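Local atomic coordinates of ATP:cob(I)alamin adenosyltransferase (Salmonella enterica subsp. enterica serovar Livingstone, PDB entry 5CX7), a protein that probably converts cob(I)alamin to adenosylcobalamin, the cofactor of propanediol dehydratase, and carries a heme-binding C-terminal domain, the part described here. Residues V36-V48 against L62-K74. Numbering follows the deposited sequence.
Sequences VVSIVDAHGTETV and LAPKKAWTAVAMK
Val36, Ser38 and Val40, alternate residues of one strand, meet Ala63, Ala67 and Val71 of helix 59-72 in a worked example of how a helix lies on a sheet. The axes of strand 36-41 and helix 62-72 pass 7.1 Å apart, crossing at -31°, a closeness consistent with the small side chains of Ala63 and Ala67. The apolar pairs run in step: Val36 CG1 meets Ala63 CB at 3.7 Å, and Val40 divides its branches, CG1 going to Ala67 CB and CG2 to Val71 CG2 (3.8 Å). Val40 CG1 lies beside the backbone N (chi1 -56°), which sends CG2 between N and the carbonyl carbon, where it also rests on the carbonyl O of Ala67.

No hydrogen bond joins the two segments; the polar atoms pack against carbon. Ser38 OG, turned anti to the backbone N (chi1 169°), lies 3.2 Å from Pro64 CA. The extended chain of Glu46 adds a loose contact, bringing Glu46 OE1 to 4.0 Å from Pro64 CB.

At the far end the turn Asp41-Gly44 sits over the last helical turns. Val71 CG1 presses close to Ala42 O, while Gly44 O meets CD1 at the edge of the Trp68 ring, near its plane, at 3.4 Å. Asp41 OD1 holds the turn from within, accepting His43 N and Thr45 N from opposite faces of its carboxylate.

Beyond the strand, Val37 and Ile39 face helix 14-31, whose residues line the heme pocket. The hairpin forms part of a central antiparallel sheet of order 2-1-4-3, with helix 59-72 on one face and helix 14-31 on the other, as expected of the HbpS-like family in the GAF clan.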
# COMPACT_ATOMS: atom_id res chain seq x y z
N VAL E 36 0.70 -23.50 -8.47
CA VAL E 36 1.44 -22.51 -9.09
C VAL E 36 2.93 -22.77 -8.81
O VAL E 36 3.31 -23.09 -7.70
CB VAL E 36 1.07 -21.06 -8.56
CG1 VAL E 36 1.99 -19.99 -9.17
CG2 VAL E 36 -0.35 -20.73 -8.84
N VAL E 37 3.75 -22.61 -9.85
CA VAL E 37 5.22 -22.80 -9.83
C VAL E 37 5.86 -21.50 -10.09
O VAL E 37 5.45 -20.78 -11.02
CB VAL E 37 5.72 -23.74 -10.98
CG1 VAL E 37 7.20 -23.95 -10.93
CG2 VAL E 37 4.97 -25.05 -10.95
N SER E 38 6.82 -21.14 -9.28
CA SER E 38 7.48 -19.91 -9.46
C SER E 38 8.96 -20.09 -9.26
O SER E 38 9.40 -20.75 -8.34
CB SER E 38 6.95 -18.83 -8.45
OG SER E 38 7.80 -17.65 -8.48
N ILE E 39 9.71 -19.47 -10.13
CA ILE E 39 11.19 -19.47 -10.05
C ILE E 39 11.61 -17.99 -10.04
O ILE E 39 11.23 -17.24 -10.90
CB ILE E 39 11.85 -20.19 -11.22
CG1 ILE E 39 11.32 -21.64 -11.32
CG2 ILE E 39 13.35 -20.23 -11.04
CD1 ILE E 39 11.70 -22.37 -12.57
N VAL E 40 12.50 -17.68 -9.10
CA VAL E 40 13.20 -16.40 -9.06
C VAL E 40 14.72 -16.64 -9.24
O VAL E 40 15.22 -17.73 -9.03
CB VAL E 40 12.91 -15.59 -7.78
CG1 VAL E 40 11.43 -15.35 -7.59
CG2 VAL E 40 13.51 -16.27 -6.57
N ASP E 41 15.40 -15.63 -9.74
CA ASP E 41 16.84 -15.68 -9.88
C ASP E 41 17.52 -15.35 -8.56
O ASP E 41 16.87 -15.14 -7.53
CB ASP E 41 17.32 -14.83 -11.08
CG ASP E 41 17.20 -13.32 -10.85
OD1 ASP E 41 16.97 -12.85 -9.72
OD2 ASP E 41 17.33 -12.64 -11.88
N ALA E 42 18.85 -15.34 -8.57
CA ALA E 42 19.61 -15.07 -7.34
C ALA E 42 19.38 -13.70 -6.75
O ALA E 42 19.71 -13.50 -5.59
CB ALA E 42 21.12 -15.25 -7.60
N HIS E 43 18.84 -12.77 -7.51
CA HIS E 43 18.52 -11.42 -6.98
C HIS E 43 17.06 -11.30 -6.59
O HIS E 43 16.60 -10.25 -6.20
CB HIS E 43 18.92 -10.40 -8.06
CG HIS E 43 20.23 -10.74 -8.69
ND1 HIS E 43 21.41 -10.73 -7.98
CD2 HIS E 43 20.53 -11.25 -9.91
CE1 HIS E 43 22.38 -11.17 -8.74
NE2 HIS E 43 21.88 -11.49 -9.92
N GLY E 44 16.31 -12.40 -6.65
CA GLY E 44 14.88 -12.39 -6.31
C GLY E 44 13.93 -11.91 -7.40
O GLY E 44 12.75 -11.79 -7.14
N THR E 45 14.42 -11.71 -8.62
CA THR E 45 13.56 -11.33 -9.69
C THR E 45 12.78 -12.51 -10.19
O THR E 45 13.37 -13.57 -10.59
CB THR E 45 14.36 -10.70 -10.85
OG1 THR E 45 15.10 -9.60 -10.32
CG2 THR E 45 13.47 -10.19 -12.01
N GLU E 46 11.48 -12.33 -10.34
CA GLU E 46 10.63 -13.33 -11.01
C GLU E 46 11.12 -13.71 -12.37
O GLU E 46 11.21 -12.85 -13.25
CB GLU E 46 9.16 -12.83 -11.23
CG GLU E 46 8.47 -12.99 -9.94
CD GLU E 46 6.89 -12.83 -10.00
OE1 GLU E 46 6.16 -12.10 -9.20
OE2 GLU E 46 6.40 -13.49 -10.95
N THR E 47 11.30 -15.01 -12.59
CA THR E 47 11.87 -15.48 -13.83
C THR E 47 10.89 -16.37 -14.58
O THR E 47 10.76 -16.25 -15.79
CB THR E 47 13.25 -16.15 -13.59
OG1 THR E 47 14.08 -15.19 -12.95
CG2 THR E 47 13.92 -16.55 -14.94
N VAL E 48 10.21 -17.26 -13.87
CA VAL E 48 9.19 -18.08 -14.43
C VAL E 48 8.03 -18.16 -13.48
O VAL E 48 8.23 -18.34 -12.29
CB VAL E 48 9.65 -19.56 -14.68
CG1 VAL E 48 8.55 -20.38 -15.42
CG2 VAL E 48 10.90 -19.61 -15.51
N LEU E 62 1.30 -16.85 -2.98
CA LEU E 62 2.19 -17.63 -2.13
C LEU E 62 3.38 -18.28 -2.85
O LEU E 62 4.52 -18.26 -2.31
CB LEU E 62 1.44 -18.76 -1.37
CG LEU E 62 0.42 -18.31 -0.36
CD1 LEU E 62 -0.37 -19.47 0.13
CD2 LEU E 62 1.01 -17.51 0.80
N ALA E 63 3.18 -18.78 -4.06
CA ALA E 63 4.34 -19.43 -4.75
C ALA E 63 5.52 -18.44 -5.06
O ALA E 63 6.67 -18.75 -4.69
CB ALA E 63 3.91 -20.21 -5.99
N PRO E 64 5.24 -17.24 -5.65
CA PRO E 64 6.36 -16.35 -5.90
C PRO E 64 6.97 -15.85 -4.61
O PRO E 64 8.21 -15.65 -4.53
CB PRO E 64 5.75 -15.18 -6.69
CG PRO E 64 4.42 -15.71 -7.17
CD PRO E 64 4.00 -16.83 -6.34
N LYS E 65 6.14 -15.64 -3.61
CA LYS E 65 6.70 -15.27 -2.28
C LYS E 65 7.62 -16.32 -1.69
O LYS E 65 8.64 -16.00 -1.06
CB LYS E 65 5.58 -14.90 -1.29
CG LYS E 65 4.95 -13.53 -1.69
CD LYS E 65 3.85 -13.17 -0.76
CE LYS E 65 3.50 -11.65 -1.01
NZ LYS E 65 2.52 -11.20 -0.02
N LYS E 66 7.21 -17.57 -1.77
CA LYS E 66 8.12 -18.63 -1.30
C LYS E 66 9.45 -18.62 -1.98
O LYS E 66 10.51 -18.86 -1.38
CB LYS E 66 7.45 -20.00 -1.41
CG LYS E 66 6.34 -20.26 -0.46
CD LYS E 66 5.80 -21.71 -0.61
CE LYS E 66 4.44 -21.85 0.05
NZ LYS E 66 3.87 -23.21 -0.12
N ALA E 67 9.43 -18.45 -3.31
CA ALA E 67 10.62 -18.46 -4.09
C ALA E 67 11.51 -17.31 -3.73
O ALA E 67 12.75 -17.46 -3.52
CB ALA E 67 10.28 -18.42 -5.56
N TRP E 68 10.86 -16.12 -3.58
CA TRP E 68 11.61 -14.94 -3.17
C TRP E 68 12.21 -15.07 -1.76
O TRP E 68 13.38 -14.70 -1.56
CB TRP E 68 10.69 -13.70 -3.19
CG TRP E 68 11.45 -12.46 -2.93
CD1 TRP E 68 12.07 -11.69 -3.83
CD2 TRP E 68 11.58 -11.79 -1.68
NE1 TRP E 68 12.64 -10.57 -3.23
CE2 TRP E 68 12.35 -10.60 -1.92
CE3 TRP E 68 11.14 -12.06 -0.40
CZ2 TRP E 68 12.64 -9.69 -0.92
CZ3 TRP E 68 11.54 -11.18 0.63
CH2 TRP E 68 12.22 -10.00 0.34
N THR E 69 11.44 -15.61 -0.83
CA THR E 69 11.91 -15.83 0.54
C THR E 69 13.20 -16.67 0.56
O THR E 69 14.10 -16.41 1.33
CB THR E 69 10.82 -16.54 1.35
OG1 THR E 69 9.62 -15.74 1.42
CG2 THR E 69 11.26 -16.81 2.74
N ALA E 70 13.16 -17.78 -0.21
CA ALA E 70 14.27 -18.68 -0.28
C ALA E 70 15.54 -17.92 -0.60
O ALA E 70 16.60 -18.19 -0.01
CB ALA E 70 14.01 -19.82 -1.28
N VAL E 71 15.50 -17.05 -1.59
CA VAL E 71 16.67 -16.29 -1.97
C VAL E 71 16.99 -15.17 -0.95
O VAL E 71 18.18 -14.98 -0.55
CB VAL E 71 16.50 -15.73 -3.40
CG1 VAL E 71 17.41 -14.54 -3.80
CG2 VAL E 71 16.62 -16.82 -4.47
N ALA E 72 15.94 -14.47 -0.51
CA ALA E 72 16.09 -13.30 0.38
C ALA E 72 16.60 -13.64 1.77
O ALA E 72 17.19 -12.80 2.44
CB ALA E 72 14.73 -12.56 0.49
N MET E 73 16.35 -14.88 2.23
CA MET E 73 16.84 -15.43 3.45
C MET E 73 17.85 -16.62 3.29
O MET E 73 18.26 -17.16 4.32
CB MET E 73 15.69 -15.87 4.30
CG MET E 73 14.79 -14.66 4.47
SD MET E 73 13.94 -14.50 5.96
CE MET E 73 15.27 -14.45 7.14
N LYS E 74 18.20 -16.95 2.07
CA LYS E 74 19.14 -18.05 1.77
C LYS E 74 18.77 -19.32 2.50
O LYS E 74 19.60 -19.96 3.15
CB LYS E 74 20.59 -17.64 2.07
CG LYS E 74 21.06 -16.52 1.24
CD LYS E 74 22.51 -16.12 1.64
CE LYS E 74 22.95 -14.88 0.94
NZ LYS E 74 24.31 -14.43 1.43